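PDB 5KLP: Serine/threonine-protein acetyltransferase HopZ1a from Pseudomonas syringae pv. syringae, which acetylates serine, threonine and lysine residues of host proteins such as tubulin, using acetyl-CoA with inositol hexakisphosphate as cofactor, and so impairs host microtubules and immunity. Local coordinates for residues 119-124 with 155-160; 86-91 with 95-100; 108-113 with 159-164. The protein carries 10 engineered substitutions. One frame throughout, in Å; residues are numbered along the deposited sequence.

All three contacts lie in the same part of the chain, around the mixed sheet and the helices packed on it. Interaction 2 comes first, closing within the unit of strand 85-87, helix 91-98 and strand 105-110. Interactions 3 and 1 then both end on helix 153-167, sharing Asn159 and Leu160, and their centres are only about 6 Å apart. Interaction 2 is about 10 Å from interaction 3 and 15 Å from interaction 1, centre to centre. Asp90 and His91 tie it to interaction 3 through Thr113 and Asp164, while Gln112 pairs by its backbone with Leu121 and Lys122. Sheet edge, helix 153-167 and the loop of the active-site His123 are thus connected step by step.

Interaction 1. Residues 119-124 with 155-160; sequences QTLKHH and LQRHNL. With CIT (citric acid), chain E.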
loop_
_atom_site.group_PDB
_atom_site.type_symbol
_atom_site.label_atom_id
_atom_site.label_comp_id
_atom_site.label_asym_id
_atom_site.label_seq_id
_atom_site.Cartn_x
_atom_site.Cartn_y
_atom_site.Cartn_z
ATOM N N GLN A 119 20.750 -6.512 1.588
ATOM C CA GLN A 119 19.780 -6.940 2.598
ATOM C C GLN A 119 18.404 -6.306 2.350
ATOM O O GLN A 119 18.309 -5.108 2.072
ATOM C CB GLN A 119 20.268 -6.598 4.001
ATOM C CG GLN A 119 19.341 -7.111 5.091
ATOM C CD GLN A 119 19.837 -6.778 6.475
ATOM O OE1 GLN A 119 20.634 -5.862 6.661
ATOM N NE2 GLN A 119 19.405 -7.561 7.458
ATOM N N THR A 120 17.341 -7.101 2.436
ATOM C CA THR A 120 15.993 -6.533 2.344
ATOM C C THR A 120 15.596 -6.002 3.715
ATOM O O THR A 120 15.932 -6.586 4.739
ATOM C CB THR A 120 14.949 -7.543 1.821
ATOM O OG1 THR A 120 14.867 -8.653 2.717
ATOM C CG2 THR A 120 15.346 -8.050 0.415
ATOM N N LEU A 121 14.897 -4.873 3.723
ATOM C CA LEU A 121 14.704 -4.120 4.946
ATOM C C LEU A 121 13.248 -3.783 5.207
ATOM O O LEU A 121 12.956 -2.741 5.807
ATOM C CB LEU A 121 15.520 -2.823 4.892
ATOM C CG LEU A 121 17.035 -3.011 4.933
ATOM C CD1 LEU A 121 17.773 -1.668 4.834
ATOM C CD2 LEU A 121 17.413 -3.757 6.191
ATOM N N LYS A 122 12.341 -4.662 4.788
ATOM C CA LYS A 122 10.921 -4.398 4.963
ATOM C C LYS A 122 10.545 -3.083 4.238
ATOM O O LYS A 122 10.892 -2.899 3.063
ATOM C CB LYS A 122 10.563 -4.343 6.461
ATOM C CG LYS A 122 10.990 -5.586 7.282
ATOM C CD LYS A 122 10.484 -6.896 6.651
ATOM C CE LYS A 122 11.090 -8.152 7.312
ATOM N NZ LYS A 122 12.501 -8.431 6.894
ATOM N N HIS A 123 9.883 -2.160 4.935
ATOM C CA HIS A 123 9.417 -0.913 4.294
ATOM C C HIS A 123 8.722 -1.159 2.951
ATOM O O HIS A 123 8.997 -0.480 1.950
ATOM C CB HIS A 123 10.581 0.060 4.074
ATOM C CG HIS A 123 11.144 0.605 5.345
ATOM N ND1 HIS A 123 12.008 -0.115 6.144
ATOM C CD2 HIS A 123 10.941 1.786 5.972
ATOM C CE1 HIS A 123 12.326 0.610 7.203
ATOM N NE2 HIS A 123 11.694 1.768 7.121
ATOM N N HIS A 124 7.828 -2.132 2.945
ATOM C CA HIS A 124 7.189 -2.612 1.726
ATOM C C HIS A 124 6.414 -1.566 0.935
ATOM O O HIS A 124 5.866 -0.616 1.491
ATOM C CB HIS A 124 6.250 -3.761 2.080
ATOM C CG HIS A 124 6.961 -4.989 2.549
ATOM N ND1 HIS A 124 7.639 -5.046 3.748
ATOM C CD2 HIS A 124 7.126 -6.199 1.964
ATOM C CE1 HIS A 124 8.175 -6.245 3.891
ATOM N NE2 HIS A 124 7.884 -6.962 2.820
ATOM N N LEU A 155 14.565 7.011 0.057
ATOM C CA LEU A 155 14.909 7.574 -1.243
ATOM C C LEU A 155 15.989 6.748 -1.929
ATOM O O LEU A 155 15.884 6.457 -3.112
ATOM C CB LEU A 155 15.378 9.021 -1.106
ATOM C CG LEU A 155 15.913 9.653 -2.396
ATOM C CD1 LEU A 155 14.823 9.695 -3.455
ATOM C CD2 LEU A 155 16.440 11.048 -2.120
ATOM N N GLN A 156 17.028 6.379 -1.177
ATOM C CA GLN A 156 18.116 5.566 -1.722
ATOM C C GLN A 156 17.604 4.185 -2.178
ATOM O O GLN A 156 18.026 3.655 -3.214
ATOM C CB GLN A 156 19.227 5.416 -0.662
ATOM C CG GLN A 156 20.322 4.415 -0.991
ATOM C CD GLN A 156 21.028 3.869 0.262
ATOM O OE1 GLN A 156 20.393 3.605 1.291
ATOM N NE2 GLN A 156 22.344 3.705 0.173
ATOM N N ARG A 157 16.665 3.629 -1.418
ATOM C CA ARG A 157 16.081 2.327 -1.735
ATOM C C ARG A 157 15.198 2.400 -2.993
ATOM O O ARG A 157 15.228 1.494 -3.837
ATOM C CB ARG A 157 15.274 1.801 -0.540
ATOM C CG ARG A 157 16.114 1.525 0.717
ATOM C CD ARG A 157 15.218 1.470 1.956
ATOM N NE ARG A 157 15.982 1.562 3.192
ATOM C CZ ARG A 157 15.464 1.903 4.367
ATOM N NH1 ARG A 157 14.165 2.198 4.476
ATOM N NH2 ARG A 157 16.250 1.951 5.430
ATOM N N HIS A 158 14.399 3.462 -3.110
ATOM C CA HIS A 158 13.589 3.680 -4.323
ATOM C C HIS A 158 14.477 3.891 -5.558
ATOM O O HIS A 158 14.193 3.373 -6.637
ATOM C CB HIS A 158 12.643 4.874 -4.151
ATOM C CG HIS A 158 11.413 4.559 -3.354
ATOM N ND1 HIS A 158 10.564 3.524 -3.677
ATOM C CD2 HIS A 158 10.883 5.151 -2.257
ATOM C CE1 HIS A 158 9.565 3.490 -2.814
ATOM N NE2 HIS A 158 9.732 4.469 -1.946
ATOM N N ASN A 159 15.555 4.652 -5.396
ATOM C CA ASN A 159 16.508 4.851 -6.490
ATOM C C ASN A 159 17.144 3.541 -6.949
ATOM O O ASN A 159 17.406 3.357 -8.143
ATOM C CB ASN A 159 17.591 5.863 -6.086
ATOM C CG ASN A 159 17.148 7.303 -6.339
ATOM O OD1 ASN A 159 16.410 7.568 -7.289
ATOM N ND2 ASN A 159 17.582 8.229 -5.487
ATOM N N LEU A 160 17.408 2.634 -6.009
ATOM C CA LEU A 160 17.937 1.328 -6.385
ATOM C C LEU A 160 16.941 0.598 -7.303
ATOM O O LEU A 160 17.318 0.068 -8.341
ATOM C CB LEU A 160 18.262 0.486 -5.139
ATOM C CG LEU A 160 18.841 -0.913 -5.382
ATOM C CD1 LEU A 160 20.179 -0.826 -6.150
ATOM C CD2 LEU A 160 19.034 -1.670 -4.069
HETATM C C1 CIT E . 11.679 4.294 9.776
HETATM O O1 CIT E . 11.001 4.435 10.818
HETATM O O2 CIT E . 12.034 3.136 9.469
HETATM C C2 CIT E . 12.010 5.516 8.942
HETATM C C3 CIT E . 13.052 5.371 7.824
HETATM O O7 CIT E . 12.340 4.978 6.620
HETATM C C4 CIT E . 13.729 6.721 7.593
HETATM C C5 CIT E . 14.349 6.760 6.216
HETATM O O3 CIT E . 15.280 7.571 5.972
HETATM O O4 CIT E . 13.944 5.977 5.317
HETATM C C6 CIT E . 14.130 4.325 8.099
HETATM O O5 CIT E . 14.913 4.458 9.065
HETATM O O6 CIT E . 14.231 3.310 7.369
#
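His123 and Arg157 meet with the guanidinium end over the imidazole: NH1 of Arg157 hangs 3.4 Å above the ring plane of His123, over its centre. The two planes are turned 51° against each other, so this is no parallel stack; NH1 lies over the ring face, and the rest of the guanidinium slants away. Leu121 adds van der Waals packing: its CD1 methyl lies 4.0 Å from Arg157 NH2, the leucine lying roughly at right angles to the arginine chain, which runs extended from CG to NE and so spans the gap from the helix to the loop.

Among the polar interactions, the bond inside the loop is the one that sets the ring. His123 ND1 donates to Leu121 O at 2.8 Å, almost straight at 174°, with the oxygen practically in the imidazole plane. That fixes the ring's rotation and leaves NE2 turned to a citrate, where it donates to O2 at 2.7 Å. Both amino nitrogens of Arg157, NH1 and NH2, hold citrate O6 at 3.1 Å each, in a fork near the guanidinium plane, and NH1 also bonds Gln154 OE1. The citrate, probably from the crystallisation liquor, is bound further by the backbone nitrogens of Arg151, Gln153 and Gln154.

His123 is an active-site residue and also a CoA-binding one; its side chain lies about 5 Å from that of Cys189 and about 6 Å from that of Glu143, the Cys-His-Glu set of this acetyltransferase. Next to Arg157 on the helix, His158 bonds Glu143 OE2 with its NE2. The loop carrying His123 joins strands 105-110 and 125-130 of the central sheet, and helix 153-167 follows strand 138-143, which ends at Glu143.

Interaction 2. Residues 86-91 with 95-100; sequences KHFRDH and IQALQS
Phe88 and Ala97 close the first half of a beta-alpha-beta unit, strand 85-87, helix 91-98 and strand 105-110, in which the helix folds back beside the strand that leads into it. The apolar contact is small: CZ of the Phe88 ring touches the CB methyl of Ala97 at 3.7 Å, obliquely. Lys86 CB lies over one face of that ring, offset toward the rim, 3.8 Å above its plane. One turn into the helix, Ile95 CD1 sits at the edge of the His91 imidazole, 4.2 Å from CD2.

One backbone bond spans the two segments, Ile95 N to His91 O at 3.1 Å, and it is the opening turn of the helix. Asp90 stands at the N-cap, with OD1 accepting from Tyr92 N and OD2 bonding Thr113 OG1. His91 uses NE2 to bond Asp164 OD2, which fastens the helix start to helix 153-167.

Where the helix runs out, the carbonyl of Gln96 takes two donors from opposite faces of its plane: Gln99 N at 2.9 Å, and OG of the poorly ordered Ser100 at 3.1 Å.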
loop_
_atom_site.group_PDB
_atom_site.type_symbol
_atom_site.label_atom_id
_atom_site.label_comp_id
_atom_site.label_asym_id
_atom_site.label_seq_id
_atom_site.Cartn_x
_atom_site.Cartn_y
_atom_site.Cartn_z
ATOM N N LYS A 86 1.315 -10.869 -6.392
ATOM C CA LYS A 86 2.483 -11.679 -6.071
ATOM C C LYS A 86 3.296 -11.026 -4.969
ATOM O O LYS A 86 3.393 -9.807 -4.889
ATOM C CB LYS A 86 3.360 -11.910 -7.306
ATOM C CG LYS A 86 2.637 -12.633 -8.423
ATOM C CD LYS A 86 3.583 -13.076 -9.524
ATOM C CE LYS A 86 4.187 -14.440 -9.181
ATOM N NZ LYS A 86 5.015 -14.997 -10.285
ATOM N N HIS A 87 3.856 -11.849 -4.102
ATOM C CA HIS A 87 4.805 -11.388 -3.103
ATOM C C HIS A 87 6.204 -11.685 -3.620
ATOM O O HIS A 87 6.539 -12.843 -3.829
ATOM C CB HIS A 87 4.543 -12.095 -1.764
ATOM C CG HIS A 87 5.572 -11.828 -0.709
ATOM N ND1 HIS A 87 5.726 -12.641 0.396
ATOM C CD2 HIS A 87 6.489 -10.837 -0.579
ATOM C CE1 HIS A 87 6.696 -12.164 1.157
ATOM N NE2 HIS A 87 7.176 -11.072 0.589
ATOM N N PHE A 88 7.011 -10.653 -3.848
ATOM C CA PHE A 88 8.398 -10.884 -4.259
ATOM C C PHE A 88 9.306 -10.566 -3.085
ATOM O O PHE A 88 9.040 -9.630 -2.325
ATOM C CB PHE A 88 8.783 -10.043 -5.479
ATOM C CG PHE A 88 8.002 -10.378 -6.726
ATOM C CD1 PHE A 88 8.016 -11.664 -7.249
ATOM C CD2 PHE A 88 7.293 -9.394 -7.402
ATOM C CE1 PHE A 88 7.307 -11.969 -8.402
ATOM C CE2 PHE A 88 6.585 -9.692 -8.548
ATOM C CZ PHE A 88 6.593 -10.984 -9.054
ATOM N N ARG A 89 10.361 -11.357 -2.907
ATOM C CA ARG A 89 11.238 -11.171 -1.753
ATOM C C ARG A 89 12.232 -10.036 -1.979
ATOM O O ARG A 89 12.898 -9.582 -1.050
ATOM C CB ARG A 89 11.979 -12.479 -1.435
ATOM N N ASP A 90 12.301 -9.560 -3.215
ATOM C CA ASP A 90 13.186 -8.460 -3.590
ATOM C C ASP A 90 12.668 -7.890 -4.912
ATOM O O ASP A 90 12.048 -8.625 -5.676
ATOM C CB ASP A 90 14.638 -8.960 -3.718
ATOM C CG ASP A 90 15.638 -7.831 -3.925
ATOM O OD1 ASP A 90 15.702 -7.275 -5.048
ATOM O OD2 ASP A 90 16.376 -7.517 -2.967
ATOM N N HIS A 91 12.898 -6.604 -5.200
ATOM C CA HIS A 91 12.403 -6.051 -6.467
ATOM C C HIS A 91 13.107 -6.672 -7.680
ATOM O O HIS A 91 12.610 -6.598 -8.800
ATOM C CB HIS A 91 12.544 -4.517 -6.498
ATOM C CG HIS A 91 13.954 -4.025 -6.622
ATOM N ND1 HIS A 91 14.648 -3.494 -5.558
ATOM C CD2 HIS A 91 14.790 -3.956 -7.687
ATOM C CE1 HIS A 91 15.854 -3.130 -5.956
ATOM N NE2 HIS A 91 15.970 -3.405 -7.242
ATOM N N ILE A 95 11.517 -7.539 -11.531
ATOM C CA ILE A 95 12.114 -7.342 -12.851
ATOM C C ILE A 95 12.074 -8.624 -13.670
ATOM O O ILE A 95 11.719 -8.616 -14.849
ATOM C CB ILE A 95 13.551 -6.850 -12.723
ATOM C CG1 ILE A 95 13.540 -5.397 -12.260
ATOM C CG2 ILE A 95 14.303 -7.029 -14.047
ATOM C CD1 ILE A 95 14.881 -4.896 -11.810
ATOM N N GLN A 96 12.417 -9.731 -13.027
ATOM C CA GLN A 96 12.334 -11.042 -13.653
ATOM C C GLN A 96 10.911 -11.323 -14.130
ATOM O O GLN A 96 10.712 -11.898 -15.195
ATOM C CB GLN A 96 12.798 -12.121 -12.664
ATOM C CG GLN A 96 12.864 -13.533 -13.201
ATOM C CD GLN A 96 13.386 -14.507 -12.154
ATOM O OE1 GLN A 96 14.594 -14.637 -11.955
ATOM N NE2 GLN A 96 12.471 -15.172 -11.457
ATOM N N ALA A 97 9.918 -10.909 -13.351
ATOM C CA ALA A 97 8.535 -11.165 -13.739
ATOM C C ALA A 97 8.152 -10.340 -14.980
ATOM O O ALA A 97 7.300 -10.738 -15.762
ATOM C CB ALA A 97 7.594 -10.863 -12.583
ATOM N N LEU A 98 8.805 -9.199 -15.167
ATOM C CA LEU A 98 8.590 -8.390 -16.365
ATOM C C LEU A 98 9.151 -9.086 -17.597
ATOM O O LEU A 98 8.808 -8.733 -18.726
ATOM C CB LEU A 98 9.221 -7.010 -16.216
ATOM C CG LEU A 98 8.710 -6.162 -15.050
ATOM C CD1 LEU A 98 9.571 -4.930 -14.883
ATOM C CD2 LEU A 98 7.254 -5.765 -15.286
ATOM N N GLN A 99 10.043 -10.049 -17.380
ATOM C CA GLN A 99 10.662 -10.755 -18.492
ATOM C C GLN A 99 10.060 -12.145 -18.664
ATOM O O GLN A 99 10.714 -13.040 -19.204
ATOM C CB GLN A 99 12.178 -10.883 -18.281
ATOM C CG GLN A 99 12.927 -9.571 -18.138
ATOM C CD GLN A 99 14.228 -9.722 -17.356
ATOM O OE1 GLN A 99 14.539 -10.801 -16.844
ATOM N NE2 GLN A 99 14.997 -8.641 -17.272
ATOM N N SER A 100 8.812 -12.324 -18.239
ATOM C CA SER A 100 8.165 -13.633 -18.347
ATOM C C SER A 100 6.767 -13.594 -18.953
ATOM O O SER A 100 6.195 -12.531 -19.178
ATOM C CB SER A 100 8.115 -14.316 -16.984
ATOM O OG SER A 100 9.416 -14.426 -16.435
#

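Interaction 3. Residues 108-113 with 159-164; sequences AIFPQT and NLTLED
Gln112 turns towards Thr161 through its first two torsions: CG stands beside the backbone N (chi1 -53°) and the chain bends at chi2 (-64°), which carries the amide across to helix 153-167. Thr161 keeps its OG1 beside its own backbone N (chi1 -57°), which sets the hydroxyl where it meets two waters and, weakly, Arg157 O one helical turn back. The two side chains cross at about a right angle, with Gln112 OE1 and Thr161 OG1 still 4.2 Å apart.

Water fills that distance. Water 2 donates to Gln112 OE1 at 2.7 Å and is bonded to Thr161 OG1 at 2.8 Å, lying in the plane of the Phe110 ring at its edge. Water 1 accepts from Thr113 N at 2.9 Å; its other two bonds, to Gln112 OE1 and to Thr161 OG1, are weak. Phe110 CE1 approaches the threonine hydroxyl obliquely.

The dry part of the contact belongs to Thr113 and Leu160. Leu160 CD2 reaches the carbonyl oxygen of Thr113 at 3.5 Å and Thr113 CB at 4.0 Å, the Leu160 and Thr113 side chains crossing obliquely.

Water 2's bond to OE1 and the weak bond of NE2 to the backbone oxygen of the active-site His123 are consistent with the amide as modelled, oxygen towards the helix and NE2 towards the loop. The Gln112 side chain is about 4 Å from that of His123 and 5 Å from that of Glu143, the position of a second-shell residue. Its amide thus bridges helix and loop by a water-mediated bond to Thr161 and a weak direct one to His123 O, which makes the join polar and largely indirect.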
loop_
_atom_site.group_PDB
_atom_site.type_symbol
_atom_site.label_atom_id
_atom_site.label_comp_id
_atom_site.label_asym_id
_atom_site.label_seq_id
_atom_site.Cartn_x
_atom_site.Cartn_y
_atom_site.Cartn_z
ATOM N N ALA A 108 2.303 -6.408 -7.315
ATOM C CA ALA A 108 3.444 -6.986 -6.626
ATOM C C ALA A 108 3.686 -6.263 -5.303
ATOM O O ALA A 108 3.603 -5.034 -5.245
ATOM C CB ALA A 108 4.685 -6.915 -7.504
ATOM N N ILE A 109 3.989 -7.026 -4.254
ATOM C CA ILE A 109 4.424 -6.468 -2.983
ATOM C C ILE A 109 5.846 -6.927 -2.711
ATOM O O ILE A 109 6.164 -8.107 -2.846
ATOM C CB ILE A 109 3.502 -6.895 -1.831
ATOM C CG1 ILE A 109 2.073 -6.412 -2.095
ATOM C CG2 ILE A 109 4.022 -6.374 -0.478
ATOM C CD1 ILE A 109 1.043 -6.959 -1.121
ATOM N N PHE A 110 6.718 -6.002 -2.341
ATOM C CA PHE A 110 8.104 -6.377 -2.112
ATOM C C PHE A 110 8.718 -5.419 -1.111
ATOM O O PHE A 110 8.294 -4.270 -1.011
ATOM C CB PHE A 110 8.897 -6.390 -3.429
ATOM C CG PHE A 110 8.855 -5.085 -4.180
ATOM C CD1 PHE A 110 9.778 -4.087 -3.923
ATOM C CD2 PHE A 110 7.882 -4.862 -5.141
ATOM C CE1 PHE A 110 9.737 -2.867 -4.629
ATOM C CE2 PHE A 110 7.825 -3.646 -5.846
ATOM C CZ PHE A 110 8.755 -2.655 -5.587
ATOM N N PRO A 111 9.709 -5.897 -0.357
ATOM C CA PRO A 111 10.406 -5.031 0.590
ATOM C C PRO A 111 11.445 -4.189 -0.142
ATOM O O PRO A 111 11.729 -4.475 -1.311
ATOM C CB PRO A 111 11.060 -6.028 1.541
ATOM C CG PRO A 111 11.385 -7.201 0.632
ATOM C CD PRO A 111 10.221 -7.280 -0.317
ATOM N N GLN A 112 11.982 -3.171 0.521
ATOM C CA GLN A 112 13.082 -2.395 -0.038
ATOM C C GLN A 112 14.408 -3.096 0.215
ATOM O O GLN A 112 14.529 -3.880 1.153
ATOM C CB GLN A 112 13.125 -0.995 0.561
ATOM C CG GLN A 112 11.808 -0.258 0.461
ATOM C CD GLN A 112 11.398 0.018 -0.973
ATOM O OE1 GLN A 112 12.231 0.306 -1.827
ATOM N NE2 GLN A 112 10.108 -0.092 -1.245
ATOM N N THR A 113 15.409 -2.790 -0.604
ATOM C CA THR A 113 16.730 -3.393 -0.441
ATOM C C THR A 113 17.810 -2.333 -0.172
ATOM O O THR A 113 17.814 -1.261 -0.769
ATOM C CB THR A 113 17.090 -4.206 -1.689
ATOM O OG1 THR A 113 16.092 -5.213 -1.907
ATOM C CG2 THR A 113 18.471 -4.843 -1.552
ATOM N N ASN A 159 15.555 4.652 -5.396
ATOM C CA ASN A 159 16.508 4.851 -6.490
ATOM C C ASN A 159 17.144 3.541 -6.949
ATOM O O ASN A 159 17.406 3.357 -8.143
ATOM C CB ASN A 159 17.591 5.863 -6.086
ATOM C CG ASN A 159 17.148 7.303 -6.339
ATOM O OD1 ASN A 159 16.410 7.568 -7.289
ATOM N ND2 ASN A 159 17.582 8.229 -5.487
ATOM N N LEU A 160 17.408 2.634 -6.009
ATOM C CA LEU A 160 17.937 1.328 -6.385
ATOM C C LEU A 160 16.941 0.598 -7.303
ATOM O O LEU A 160 17.318 0.068 -8.341
ATOM C CB LEU A 160 18.262 0.486 -5.139
ATOM C CG LEU A 160 18.841 -0.913 -5.382
ATOM C CD1 LEU A 160 20.179 -0.826 -6.150
ATOM C CD2 LEU A 160 19.034 -1.670 -4.069
ATOM N N THR A 161 15.670 0.585 -6.917
ATOM C CA THR A 161 14.625 -0.026 -7.735
ATOM C C THR A 161 14.569 0.604 -9.129
ATOM O O THR A 161 14.555 -0.098 -10.145
ATOM C CB THR A 161 13.252 0.104 -7.047
ATOM O OG1 THR A 161 13.329 -0.495 -5.756
ATOM C CG2 THR A 161 12.142 -0.592 -7.859
ATOM N N LEU A 162 14.566 1.932 -9.176
ATOM C CA LEU A 162 14.527 2.640 -10.452
ATOM C C LEU A 162 15.755 2.311 -11.296
ATOM O O LEU A 162 15.665 2.105 -12.517
ATOM C CB LEU A 162 14.429 4.153 -10.223
ATOM C CG LEU A 162 13.156 4.657 -9.539
ATOM C CD1 LEU A 162 13.239 6.156 -9.261
ATOM C CD2 LEU A 162 11.936 4.361 -10.407
ATOM N N GLU A 163 16.906 2.277 -10.647
ATOM C CA GLU A 163 18.148 1.995 -11.360
ATOM C C GLU A 163 18.098 0.612 -12.000
ATOM O O GLU A 163 18.461 0.426 -13.171
ATOM C CB GLU A 163 19.334 2.105 -10.410
ATOM C CG GLU A 163 20.671 1.852 -11.053
ATOM C CD GLU A 163 21.775 1.731 -10.021
ATOM O OE1 GLU A 163 21.625 0.910 -9.092
ATOM O OE2 GLU A 163 22.790 2.453 -10.137
ATOM N N ASP A 164 17.640 -0.361 -11.225
ATOM C CA ASP A 164 17.558 -1.726 -11.711
ATOM C C ASP A 164 16.516 -1.847 -12.824
ATOM O O ASP A 164 16.766 -2.498 -13.829
ATOM C CB ASP A 164 17.258 -2.691 -10.550
ATOM C CG ASP A 164 18.452 -2.858 -9.597
ATOM O OD1 ASP A 164 19.608 -2.738 -10.065
ATOM O OD2 ASP A 164 18.241 -3.117 -8.388
HETATM O O HOH W 1 15.039 -1.219 -2.976
HETATM O O HOH W 2 11.226 0.667 -4.348
#